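Local coordinates for dienelactone hydrolase (Anabaena variabilis, PDB 2O2G), which probably acts as a hydrolase of the dienelactone hydrolase family, built on an alpha/beta-hydrolase fold, at residues I37-H42 against L68-L73; K23-L28 against S46-P51; S96-A101 against G126-A131. All blocks are in the same frame, centred on the assembly; numbering follows the deposited sequence. Where two conformers were deposited one is given.

Contact 1 of 3, residues I37-H42 against L68-L73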
ATOM      1  N   ILE A  37      -9.327  -7.065  -0.483  1.00 26.70           N
ATOM      2  CA  ILE A  37      -9.209  -5.781   0.172  1.00 24.24           C
ATOM      3  C   ILE A  37      -7.777  -5.282   0.017  1.00 25.88           C
ATOM      4  O   ILE A  37      -6.810  -6.043   0.191  1.00 25.68           O
ATOM      5  CB  ILE A  37      -9.638  -5.812   1.650  1.00 27.12           C
ATOM      6  CG1 ILE A  37      -9.740  -4.369   2.189  1.00 21.93           C
ATOM      7  CG2 ILE A  37      -8.708  -6.669   2.482  1.00 24.43           C
ATOM      8  CD1 ILE A  37     -10.507  -4.257   3.486  1.00 32.31           C
ATOM      9  N   VAL A  38      -7.673  -4.004  -0.329  1.00 25.57           N
ATOM     10  CA  VAL A  38      -6.393  -3.348  -0.494  1.00 29.22           C
ATOM     11  C   VAL A  38      -6.097  -2.415   0.688  1.00 27.52           C
ATOM     12  O   VAL A  38      -6.798  -1.419   0.921  1.00 27.03           O
ATOM     13  CB  VAL A  38      -6.385  -2.560  -1.791  1.00 25.12           C
ATOM     14  CG1 VAL A  38      -5.045  -1.841  -1.975  1.00 27.90           C
ATOM     15  CG2 VAL A  38      -6.698  -3.509  -2.958  1.00 32.38           C
ATOM     16  N   LEU A  39      -5.055  -2.760   1.430  1.00 28.81           N
ATOM     17  CA  LEU A  39      -4.586  -1.953   2.524  1.00 26.63           C
ATOM     18  C   LEU A  39      -3.524  -0.987   1.980  1.00 28.22           C
ATOM     19  O   LEU A  39      -2.540  -1.419   1.354  1.00 22.40           O
ATOM     20  CB  LEU A  39      -4.024  -2.833   3.616  1.00 27.49           C
ATOM     21  CG  LEU A  39      -3.510  -2.186   4.915  1.00 29.85           C
ATOM     22  CD1 LEU A  39      -4.511  -1.399   5.726  1.00 27.04           C
ATOM     23  CD2 LEU A  39      -2.993  -3.283   5.775  1.00 33.32           C
ATOM     24  N   PHE A  40      -3.730   0.312   2.219  1.00 27.41           N
ATOM     25  CA  PHE A  40      -2.823   1.366   1.735  1.00 28.13           C
ATOM     26  C   PHE A  40      -1.777   1.828   2.742  1.00 28.43           C
ATOM     27  O   PHE A  40      -2.133   2.145   3.841  1.00 32.89           O
ATOM     28  CB  PHE A  40      -3.620   2.610   1.351  1.00 27.31           C
ATOM     29  CG  PHE A  40      -4.344   2.495   0.081  1.00 30.44           C
ATOM     30  CD1 PHE A  40      -5.461   1.694  -0.018  1.00 30.84           C
ATOM     31  CD2 PHE A  40      -3.950   3.237  -1.032  1.00 31.85           C
ATOM     32  CE1 PHE A  40      -6.149   1.601  -1.206  1.00 34.87           C
ATOM     33  CE2 PHE A  40      -4.652   3.160  -2.210  1.00 34.04           C
ATOM     34  CZ  PHE A  40      -5.736   2.330  -2.305  1.00 31.84           C
ATOM     35  N   ALA A  41      -0.497   1.806   2.367  1.00 27.18           N
ATOM     36  CA  ALA A  41       0.605   2.344   3.157  1.00 25.05           C
ATOM     37  C   ALA A  41       0.903   3.685   2.525  1.00 27.57           C
ATOM     38  O   ALA A  41       1.352   3.734   1.388  1.00 28.60           O
ATOM     39  CB  ALA A  41       1.828   1.450   3.059  1.00 30.47           C
ATOM     40  N   HIS A  42       0.623   4.764   3.242  1.00 28.03           N
ATOM     41  CA  HIS A  42       0.815   6.110   2.739  1.00 28.32           C
ATOM     42  C   HIS A  42       2.290   6.459   2.807  1.00 28.54           C
ATOM     43  O   HIS A  42       3.090   5.746   3.451  1.00 32.94           O
ATOM     44  CB  HIS A  42      -0.065   7.123   3.525  1.00 31.51           C
ATOM     45  CG  HIS A  42       0.230   7.176   5.006  1.00 32.88           C
ATOM     46  ND1 HIS A  42       1.404   7.692   5.522  1.00 34.90           N
ATOM     47  CD2 HIS A  42      -0.494   6.764   6.078  1.00 34.44           C
ATOM     48  CE1 HIS A  42       1.388   7.589   6.843  1.00 36.88           C
ATOM     49  NE2 HIS A  42       0.239   7.047   7.207  1.00 28.72           N
ATOM     50  N   LEU A  68      -8.885  -0.204   2.662  1.00 24.44           N
ATOM     51  CA  LEU A  68      -8.605   0.339   4.007  1.00 23.88           C
ATOM     52  C   LEU A  68      -7.460   1.343   3.884  1.00 25.32           C
ATOM     53  O   LEU A  68      -6.336   0.981   3.589  1.00 26.54           O
ATOM     54  CB  LEU A  68      -8.246  -0.738   5.012  1.00 24.70           C
ATOM     55  CG  LEU A  68      -7.871  -0.227   6.415  1.00 27.27           C
ATOM     56  CD1 LEU A  68      -9.027   0.602   7.011  1.00 27.48           C
ATOM     57  CD2 LEU A  68      -7.467  -1.400   7.304  1.00 33.92           C
ATOM     58  N   LEU A  69      -7.813   2.620   4.008  1.00 25.72           N
ATOM     59  CA  LEU A  69      -6.873   3.715   4.020  1.00 26.95           C
ATOM     60  C   LEU A  69      -6.647   3.959   5.496  1.00 27.52           C
ATOM     61  O   LEU A  69      -7.582   4.249   6.216  1.00 27.34           O
ATOM     62  CB  LEU A  69      -7.500   4.920   3.345  1.00 25.07           C
ATOM     63  CG  LEU A  69      -7.626   4.764   1.821  1.00 31.15           C
ATOM     64  CD1 LEU A  69      -8.766   5.603   1.309  1.00 25.66           C
ATOM     65  CD2 LEU A  69      -6.339   5.124   1.162  1.00 31.83           C
ATOM     66  N   ILE A  70      -5.402   3.825   5.925  1.00 26.42           N
ATOM     67  CA  ILE A  70      -5.027   3.938   7.329  1.00 27.78           C
ATOM     68  C   ILE A  70      -3.914   4.937   7.639  1.00 26.78           C
ATOM     69  O   ILE A  70      -3.071   5.228   6.803  1.00 26.04           O
ATOM     70  CB  ILE A  70      -4.630   2.518   7.791  1.00 25.94           C
ATOM     71  CG1 ILE A  70      -4.787   2.368   9.289  1.00 35.54           C
ATOM     72  CG2 ILE A  70      -3.247   2.083   7.260  1.00 26.95           C
ATOM     73  CD1 ILE A  70      -4.846   0.954   9.688  1.00 42.03           C
ATOM     74  N   ASP A  71      -3.924   5.488   8.840  1.00 27.03           N
ATOM     75  CA  ASP A  71      -2.819   6.276   9.302  1.00 27.81           C
ATOM     76  C   ASP A  71      -1.891   5.247   9.947  1.00 29.79           C
ATOM     77  O   ASP A  71      -2.289   4.531  10.871  1.00 28.10           O
ATOM     78  CB  ASP A  71      -3.253   7.313  10.346  1.00 30.47           C
ATOM     79  CG  ASP A  71      -4.014   8.488   9.740  1.00 28.82           C
ATOM     80  OD1 ASP A  71      -3.824   8.793   8.542  1.00 32.09           O
ATOM     81  OD2 ASP A  71      -4.772   9.112  10.493  1.00 37.36           O
ATOM     82  N   LEU A  72      -0.656   5.162   9.486  1.00 27.89           N
ATOM     83  CA  LEU A  72       0.290   4.248  10.097  1.00 28.39           C
ATOM     84  C   LEU A  72       0.780   4.751  11.437  1.00 25.03           C
ATOM     85  O   LEU A  72       1.286   3.959  12.252  1.00 28.54           O
ATOM     86  CB  LEU A  72       1.450   3.955   9.149  1.00 31.27           C
ATOM     87  CG  LEU A  72       0.960   3.088   7.964  1.00 33.38           C
ATOM     88  CD1 LEU A  72       2.103   2.884   6.983  1.00 44.00           C
ATOM     89  CD2 LEU A  72       0.428   1.746   8.398  1.00 48.84           C
ATOM     90  N   LEU A  73       0.666   6.047  11.678  1.00 24.39           N
ATOM     91  CA  LEU A  73       1.043   6.588  12.971  1.00 24.53           C
ATOM     92  C   LEU A  73      -0.213   7.011  13.725  1.00 26.03           C
ATOM     93  O   LEU A  73      -1.253   7.317  13.103  1.00 24.68           O
ATOM     94  CB  LEU A  73       1.973   7.781  12.833  1.00 24.53           C
ATOM     95  CG  LEU A  73       3.247   7.579  12.022  1.00 27.54           C
ATOM     96  CD1 LEU A  73       4.026   8.885  11.973  1.00 25.46           C
ATOM     97  CD2 LEU A  73       4.088   6.483  12.610  1.00 25.53           C
TER
HETATM   98  O   HOH W   1      -3.379   5.029   3.953  1.00 21.39           O
HETATM   99  O   HOH W   2       0.189   8.489   9.857  1.00 12.52           O
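Leu39 and Leu68 pair as parallel strand neighbours, and Leu68 is held through its backbone on both sides: its N donates to Val38 O at 3.0 Å and its O accepts from Phe40 N, also at 3.0 Å. Farther on a water takes over, donating to both Phe40 O and Ile70 O, and the strands part. The His42 ring reaches across to the other segment: its NE2 accepts from Leu72 N at 3.1 Å, with the donor tilted 23° out of the ring plane, while Ile70 O lies at the ring's edge, beside CD2.

The apolar contacts lie on both faces of the sheet. Leu69 CD2 makes a CH-pi contact over one face of Phe40, 3.8 Å from the ring centre. On the Leu39 face, Leu39 CD1 presses against Leu68 CD2 at 3.4 Å, tighter than usual, and also meets Ile70 CG2. Helix 51-63 covers the Phe40 face and helix 91-107 the other.

These strands flank helix 51-63 in a beta-alpha-beta crossover. The chemistry implies a buried junction in which a water and an imidazole carry on the cross-strand bonding where the direct backbone bonds stop.

Contact 2 of 3, residues K23-L28 against S46-P51. With SO4 (sulfate ion), chain B; EDO (1,2-ethanediol), chain D.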
ATOM      1  N   LYS A  23      -3.914   2.594  18.631  1.00 28.12           N
ATOM      2  CA  LYS A  23      -5.131   2.633  17.834  1.00 29.04           C
ATOM      3  C   LYS A  23      -4.809   3.556  16.647  1.00 27.94           C
ATOM      4  O   LYS A  23      -4.320   4.673  16.832  1.00 28.91           O
ATOM      5  CB  LYS A  23      -6.311   3.211  18.637  1.00 30.11           C
ATOM      6  CG  LYS A  23      -6.553   2.552  20.023  1.00 31.68           C
ATOM      7  N   LEU A  24      -5.100   3.074  15.448  1.00 27.25           N
ATOM      8  CA  LEU A  24      -4.841   3.795  14.205  1.00 27.39           C
ATOM      9  C   LEU A  24      -6.142   4.066  13.495  1.00 26.35           C
ATOM     10  O   LEU A  24      -6.956   3.168  13.362  1.00 27.47           O
ATOM     11  CB  LEU A  24      -4.004   2.933  13.279  1.00 27.57           C
ATOM     12  CG  LEU A  24      -2.669   2.399  13.779  1.00 24.62           C
ATOM     13  CD1 LEU A  24      -2.043   1.542  12.672  1.00 20.70           C
ATOM     14  CD2 LEU A  24      -1.737   3.583  14.158  1.00 24.70           C
ATOM     15  N   LYS A  25      -6.318   5.293  13.007  1.00 26.39           N
ATOM     16  CA  LYS A  25      -7.543   5.680  12.352  1.00 27.70           C
ATOM     17  C   LYS A  25      -7.541   5.132  10.934  1.00 26.94           C
ATOM     18  O   LYS A  25      -6.523   5.117  10.214  1.00 25.97           O
ATOM     19  CB  LYS A  25      -7.731   7.193  12.364  1.00 27.99           C
ATOM     20  CG  LYS A  25      -7.845   7.755  13.800  1.00 30.41           C
ATOM     21  CD  LYS A  25      -8.247   9.202  13.872  1.00 36.63           C
ATOM     22  CE  LYS A  25      -7.146  10.171  13.718  1.00 43.37           C
ATOM     23  NZ  LYS A  25      -7.619  11.545  14.060  1.00 42.01           N
ATOM     24  N   GLY A  26      -8.714   4.695  10.534  1.00 25.01           N
ATOM     25  CA  GLY A  26      -8.873   4.122   9.226  1.00 18.72           C
ATOM     26  C   GLY A  26     -10.163   4.476   8.566  1.00 21.55           C
ATOM     27  O   GLY A  26     -11.129   4.850   9.222  1.00 17.37           O
ATOM     28  N   ASN A  27     -10.169   4.318   7.249  1.00 20.61           N
ATOM     29  CA  ASN A  27     -11.376   4.560   6.484  0.50 22.92           C
ATOM     30  C   ASN A  27     -11.553   3.258   5.660  1.00 22.14           C
ATOM     31  O   ASN A  27     -10.729   2.918   4.775  1.00 22.95           O
ATOM     32  CB  ASN A  27     -11.293   5.893   5.690  0.50 22.07           C
ATOM     33  CG  ASN A  27     -11.225   7.203   6.614  0.50 28.63           C
ATOM     34  OD1 ASN A  27     -11.710   7.258   7.765  0.50 31.70           O
ATOM     35  ND2 ASN A  27     -10.665   8.275   6.042  0.50 30.82           N
ATOM     36  N   LEU A  28     -12.608   2.505   6.024  1.00 22.10           N
ATOM     37  CA  LEU A  28     -12.921   1.219   5.422  1.00 24.02           C
ATOM     38  C   LEU A  28     -14.098   1.301   4.493  1.00 23.45           C
ATOM     39  O   LEU A  28     -15.170   1.807   4.868  1.00 23.55           O
ATOM     40  CB  LEU A  28     -13.253   0.207   6.527  1.00 27.07           C
ATOM     41  CG  LEU A  28     -13.600  -1.248   6.185  1.00 24.74           C
ATOM     42  CD1 LEU A  28     -12.440  -2.052   5.569  1.00 23.17           C
ATOM     43  CD2 LEU A  28     -14.084  -1.907   7.475  1.00 22.95           C
ATOM     44  N   SER A  46       2.444  11.731   5.216  1.00 33.48           N
ATOM     45  CA  SER A  46       1.090  11.744   4.674  1.00 34.58           C
ATOM     46  C   SER A  46       0.088  11.100   5.664  1.00 34.97           C
ATOM     47  O   SER A  46       0.414  10.855   6.836  1.00 38.14           O
ATOM     48  CB  SER A  46       1.084  11.056   3.302  1.00 33.38           C
ATOM     49  OG  SER A  46       0.007  11.514   2.498  1.00 47.14           O
ATOM     50  N   SER A  47      -1.127  10.842   5.193  1.00 34.26           N
ATOM     51  CA  SER A  47      -2.166  10.292   6.043  1.00 34.40           C
ATOM     52  C   SER A  47      -3.170   9.501   5.219  1.00 32.39           C
ATOM     53  O   SER A  47      -3.035   9.371   3.999  1.00 32.84           O
ATOM     54  CB  SER A  47      -2.895  11.447   6.706  1.00 33.38           C
ATOM     55  OG  SER A  47      -3.537  12.211   5.713  1.00 28.11           O
ATOM     56  N   ARG A  48      -4.195   9.004   5.897  1.00 28.95           N
ATOM     57  CA  ARG A  48      -5.253   8.282   5.247  1.00 28.57           C
ATOM     58  C   ARG A  48      -6.081   9.217   4.362  1.00 28.70           C
ATOM     59  O   ARG A  48      -6.861   8.768   3.520  1.00 30.32           O
ATOM     60  CB  ARG A  48      -6.122   7.573   6.282  1.00 28.99           C
ATOM     61  CG  ARG A  48      -7.007   8.482   7.106  1.00 28.83           C
ATOM     62  CD  ARG A  48      -7.599   7.699   8.233  1.00 23.33           C
ATOM     63  NE  ARG A  48      -8.757   8.347   8.800  1.00 20.03           N
ATOM     64  CZ  ARG A  48      -8.732   9.421   9.573  1.00 25.84           C
ATOM     65  NH1 ARG A  48      -7.589  10.000   9.890  1.00 25.41           N
ATOM     66  NH2 ARG A  48      -9.873   9.910  10.038  1.00 29.41           N
ATOM     67  N   TYR A  49      -5.915  10.520   4.545  1.00 31.52           N
ATOM     68  CA  TYR A  49      -6.597  11.508   3.712  1.00 32.03           C
ATOM     69  C   TYR A  49      -5.858  11.847   2.448  1.00 31.25           C
ATOM     70  O   TYR A  49      -6.359  12.652   1.691  1.00 29.59           O
ATOM     71  CB  TYR A  49      -6.840  12.797   4.479  1.00 33.41           C
ATOM     72  CG  TYR A  49      -7.921  12.650   5.470  1.00 36.77           C
ATOM     73  CD1 TYR A  49      -9.251  12.564   5.063  1.00 46.55           C
ATOM     74  CD2 TYR A  49      -7.634  12.603   6.817  1.00 41.97           C
ATOM     75  CE1 TYR A  49     -10.269  12.443   5.996  1.00 49.04           C
ATOM     76  CE2 TYR A  49      -8.624  12.485   7.747  1.00 49.41           C
ATOM     77  CZ  TYR A  49      -9.952  12.402   7.340  1.00 52.17           C
ATOM     78  OH  TYR A  49     -10.944  12.263   8.281  1.00 50.67           O
ATOM     79  N   SER A  50      -4.682  11.249   2.212  1.00 33.87           N
ATOM     80  CA  SER A  50      -3.945  11.507   0.964  1.00 32.78           C
ATOM     81  C   SER A  50      -4.895  11.576  -0.212  1.00 32.01           C
ATOM     82  O   SER A  50      -5.555  10.577  -0.480  1.00 32.27           O
ATOM     83  CB  SER A  50      -2.984  10.363   0.646  1.00 33.38           C
ATOM     84  OG  SER A  50      -2.559  10.441  -0.713  1.00 28.38           O
ATOM     85  N   PRO A  51      -4.907  12.694  -0.965  1.00 33.91           N
ATOM     86  CA  PRO A  51      -5.795  12.773  -2.159  1.00 33.53           C
ATOM     87  C   PRO A  51      -5.393  11.773  -3.246  1.00 33.14           C
ATOM     88  O   PRO A  51      -6.234  11.266  -3.999  1.00 30.54           O
ATOM     89  CB  PRO A  51      -5.658  14.224  -2.642  1.00 34.82           C
ATOM     90  CG  PRO A  51      -4.651  14.884  -1.785  1.00 34.60           C
ATOM     91  CD  PRO A  51      -4.078  13.901  -0.788  1.00 35.85           C
TER
HETATM   92  S   SO4 B 223       1.192   9.749  -0.650  1.00 24.56           S
HETATM   93  O1  SO4 B 223       0.791   8.721   0.293  1.00 18.37           O
HETATM   94  O2  SO4 B 223       0.894  11.003  -0.020  1.00 27.45           O
HETATM   95  O3  SO4 B 223       0.315   9.630  -1.799  1.00 31.81           O
HETATM   96  O4  SO4 B 223       2.590   9.636  -1.047  1.00 25.21           O
HETATM   97  C1  EDO D 225     -11.341   7.856  12.469  1.00 36.13           C
HETATM   98  O1  EDO D 225     -11.195   6.556  11.844  1.00 27.06           O
HETATM   99  C2  EDO D 225     -12.174   7.848  13.742  1.00 40.17           C
HETATM  100  O2  EDO D 225     -12.057   6.607  14.463  1.00 37.74           O
HETATM  101  O   HOH W   3      -9.632   8.479   3.577  1.00 27.61           O
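In Arg48 the first torsion sets CG between backbone N and carbonyl carbon (chi1 72°), and the chain then runs extended from CG to NE, ending beside Asn27, whose own CG is anti to its carbonyl carbon (chi1 -65°). The two side chains cross at about a right angle, and Arg48 NE makes a weak hydrogen bond of 3.3 Å to Asn27 OD1, which lies in the guanidinium plane at its edge. Asn27 was deposited in two conformers, so this weak bond is doubtful as a permanent link. In the conformer described a water accepts from Asn27 ND2 at 2.7 Å and donates to Arg48 O at 2.8 Å.

Lys25 CB packs over the centre of one guanidinium face, 3.7 Å from Arg48 CZ, and Tyr49 CE2 lies over the opposite face toward the rim. Lys25 NZ is 4.4 Å from Arg48 NH1; these like charges are probably balanced in part by Asp71, which forms a salt bridge with NH1, while Gln75 takes a hydrogen bond from NZ. An alanine in place of Arg48 would probably leave Asp71 without this charged mate and open a gap between Lys25 CB and the Tyr49 ring.

Within the loop, Ser47 OG accepts from Tyr49 N in an ST turn at 3.1 Å, and a type I beta turn runs from Ser47 to Ser50. Ser50 is the N-cap of helix 51-63, its OG accepting from Asn53 N. The segment belongs to the strand-to-helix loop of an alpha/beta-hydrolase beta-alpha-beta crossover, packed here against strand 22-29.

Contact 3 of 3, residues S96-A101 against G126-A131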
ATOM      1  N   SER A  96       5.642  -2.762  10.788  1.00 23.71           N
ATOM      2  CA  SER A  96       4.994  -3.452  11.886  1.00 24.88           C
ATOM      3  C   SER A  96       3.567  -2.946  11.989  1.00 23.01           C
ATOM      4  O   SER A  96       2.676  -3.696  12.324  1.00 20.33           O
ATOM      5  CB  SER A  96       5.706  -3.237  13.228  1.00 25.26           C
ATOM      6  OG  SER A  96       5.446  -1.925  13.731  1.00 34.71           O
ATOM      7  N   ARG A  97       3.353  -1.671  11.736  1.00 21.79           N
ATOM      8  CA  ARG A  97       2.001  -1.112  11.808  1.00 24.20           C
ATOM      9  C   ARG A  97       1.125  -1.697  10.737  1.00 24.11           C
ATOM     10  O   ARG A  97      -0.024  -2.024  10.980  1.00 25.91           O
ATOM     11  CB  ARG A  97       2.048   0.430  11.713  1.00 23.22           C
ATOM     12  CG  ARG A  97       2.787   1.065  12.884  1.00 29.56           C
ATOM     13  CD  ARG A  97       1.918   0.923  14.123  1.00 30.43           C
ATOM     14  NE  ARG A  97       2.572   1.344  15.322  1.00 30.96           N
ATOM     15  CZ  ARG A  97       2.744   2.605  15.680  1.00 32.96           C
ATOM     16  NH1 ARG A  97       2.306   3.590  14.926  1.00 23.53           N
ATOM     17  NH2 ARG A  97       3.373   2.860  16.804  1.00 27.49           N
ATOM     18  N   LEU A  98       1.685  -1.878   9.559  1.00 27.86           N
ATOM     19  CA  LEU A  98       0.953  -2.500   8.435  1.00 27.99           C
ATOM     20  C   LEU A  98       0.642  -3.985   8.740  1.00 28.53           C
ATOM     21  O   LEU A  98      -0.466  -4.453   8.481  1.00 27.87           O
ATOM     22  CB  LEU A  98       1.784  -2.359   7.177  1.00 27.26           C
ATOM     23  CG  LEU A  98       1.106  -2.452   5.819  1.00 39.05           C
ATOM     24  CD1 LEU A  98      -0.110  -1.518   5.745  1.00 36.95           C
ATOM     25  CD2 LEU A  98       2.149  -2.080   4.788  1.00 42.09           C
ATOM     26  N   VAL A  99       1.602  -4.692   9.335  1.00 26.07           N
ATOM     27  CA  VAL A  99       1.396  -6.093   9.750  1.00 26.90           C
ATOM     28  C   VAL A  99       0.227  -6.120  10.755  1.00 26.39           C
ATOM     29  O   VAL A  99      -0.623  -6.996  10.663  1.00 24.03           O
ATOM     30  CB  VAL A  99       2.675  -6.713  10.390  1.00 26.86           C
ATOM     31  CG1 VAL A  99       2.405  -8.041  11.094  1.00 23.65           C
ATOM     32  CG2 VAL A  99       3.772  -6.883   9.346  1.00 27.26           C
ATOM     33  N   GLY A 100       0.238  -5.178  11.715  1.00 27.65           N
ATOM     34  CA  GLY A 100      -0.835  -5.031  12.730  1.00 28.30           C
ATOM     35  C   GLY A 100      -2.205  -4.797  12.098  1.00 24.42           C
ATOM     36  O   GLY A 100      -3.188  -5.466  12.467  1.00 25.50           O
ATOM     37  N   ALA A 101      -2.280  -3.878  11.145  1.00 25.22           N
ATOM     38  CA  ALA A 101      -3.526  -3.647  10.391  1.00 25.74           C
ATOM     39  C   ALA A 101      -3.991  -4.859   9.583  1.00 24.40           C
ATOM     40  O   ALA A 101      -5.199  -5.078   9.414  1.00 26.05           O
ATOM     41  CB  ALA A 101      -3.393  -2.434   9.472  1.00 25.40           C
ATOM     42  N   GLY A 126       8.322   0.288   0.309  1.00 29.94           N
ATOM     43  CA  GLY A 126       9.260  -0.525   1.056  1.00 28.58           C
ATOM     44  C   GLY A 126       8.624  -1.151   2.289  1.00 30.71           C
ATOM     45  O   GLY A 126       8.874  -2.331   2.596  1.00 29.08           O
ATOM     46  N   ALA A 127       7.818  -0.361   2.995  1.00 26.70           N
ATOM     47  CA  ALA A 127       7.179  -0.833   4.209  1.00 26.51           C
ATOM     48  C   ALA A 127       6.229  -1.994   3.883  1.00 25.54           C
ATOM     49  O   ALA A 127       6.206  -2.979   4.606  1.00 28.31           O
ATOM     50  CB  ALA A 127       6.458   0.298   4.876  1.00 28.29           C
ATOM     51  N   ALA A 128       5.514  -1.879   2.753  1.00 25.35           N
ATOM     52  CA  ALA A 128       4.593  -2.887   2.268  1.00 25.90           C
ATOM     53  C   ALA A 128       5.320  -4.185   1.983  1.00 27.53           C
ATOM     54  O   ALA A 128       4.803  -5.256   2.333  1.00 23.32           O
ATOM     55  CB  ALA A 128       3.908  -2.421   1.007  1.00 26.69           C
ATOM     56  N   LEU A 129       6.493  -4.094   1.332  1.00 23.46           N
ATOM     57  CA  LEU A 129       7.245  -5.295   1.012  1.00 24.65           C
ATOM     58  C   LEU A 129       7.785  -5.943   2.267  1.00 24.77           C
ATOM     59  O   LEU A 129       7.820  -7.164   2.341  1.00 25.72           O
ATOM     60  CB  LEU A 129       8.370  -5.023   0.009  1.00 26.83           C
ATOM     61  CG  LEU A 129       7.759  -4.638  -1.347  1.00 31.02           C
ATOM     62  CD1 LEU A 129       8.744  -3.858  -2.166  1.00 33.98           C
ATOM     63  CD2 LEU A 129       7.234  -5.863  -2.120  1.00 27.71           C
ATOM     64  N   VAL A 130       8.225  -5.147   3.248  1.00 25.23           N
ATOM     65  CA  VAL A 130       8.752  -5.733   4.494  1.00 24.14           C
ATOM     66  C   VAL A 130       7.634  -6.459   5.247  1.00 26.24           C
ATOM     67  O   VAL A 130       7.832  -7.558   5.763  1.00 26.80           O
ATOM     68  CB  VAL A 130       9.460  -4.684   5.403  1.00 27.82           C
ATOM     69  CG1 VAL A 130       9.885  -5.314   6.741  1.00 30.20           C
ATOM     70  CG2 VAL A 130      10.665  -4.104   4.699  1.00 25.64           C
ATOM     71  N   ALA A 131       6.449  -5.847   5.284  1.00 26.80           N
ATOM     72  CA  ALA A 131       5.287  -6.456   5.911  1.00 28.92           C
ATOM     73  C   ALA A 131       4.821  -7.752   5.196  1.00 29.12           C
ATOM     74  O   ALA A 131       4.481  -8.739   5.849  1.00 29.76           O
ATOM     75  CB  ALA A 131       4.133  -5.439   5.963  1.00 27.75           C
TER
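NH1 of Arg97, the residue just before Leu98 and Val99 that touch the neighbouring helix, is gripped by two oxygens: the backbone oxygen of Leu72, by a hydrogen bond, and Glu77 OE1, by a salt bridge. This polar anchorage ties helix 91-107 to the chain that follows strand 66-70. The meeting with helix 123-134 itself is wholly apolar.

Leu98 carries much of the contact. Its CG is anti to the backbone N (chi1 -159°), and CD2 comes to lie 3.6 Å from Ala128 CA, with Ala128 CB at 4.2 Å from the same methyl. Closer to its own backbone, Leu98 CB faces Ala131 CB at 4.1 Å. Val99 works beside it: CG2, anti to the carbonyl carbon, presses on Ala131 CB at 3.7 Å. The Ala131 methyl is thus met by Leu98 and by Val99.

The short helix segments cross at -59° with axes 8.7 Å apart, and the CA atoms of Val99 and Ala131 approach to 5.5 Å. The residues of segment 126-131 that touch are all alanines, Ala127, Ala128 and Ala131, so the branched chains of the other helix can lie against its backbone. Tyr118 of strand 115-121 touches Leu98, Ala128 and Ala131, placing both helices on the same face of the sheet. The chemistry implies a join that depends on the fit of methyl groups, with the polar bonds of Arg97 lying outside this interface.

Contacts 1 and 2 adjoin, their centres about 6 Å apart: strand 22-29 lies next to strand 66-70, with probable hydrogen bonds from Asn27 N to Leu69 O at 2.8 Å and from Asp71 N to Lys25 O at 3.0 Å. Contact 3 packs against contact 1, centres about 10 Å apart, where Leu98 CD1 meets Leu39 CD2 at 3.4 Å. A sulfate, probably from the crystallisation liquor, draws hydrogen bonds from Ser46 and Ser50 of contact 2 and lies about 4 Å from the His42 side chain of contact 1. Ala41 and Ala127 touch the probable nucleophile elbow around Ser122, the likely triad partner of His199 and Asp171.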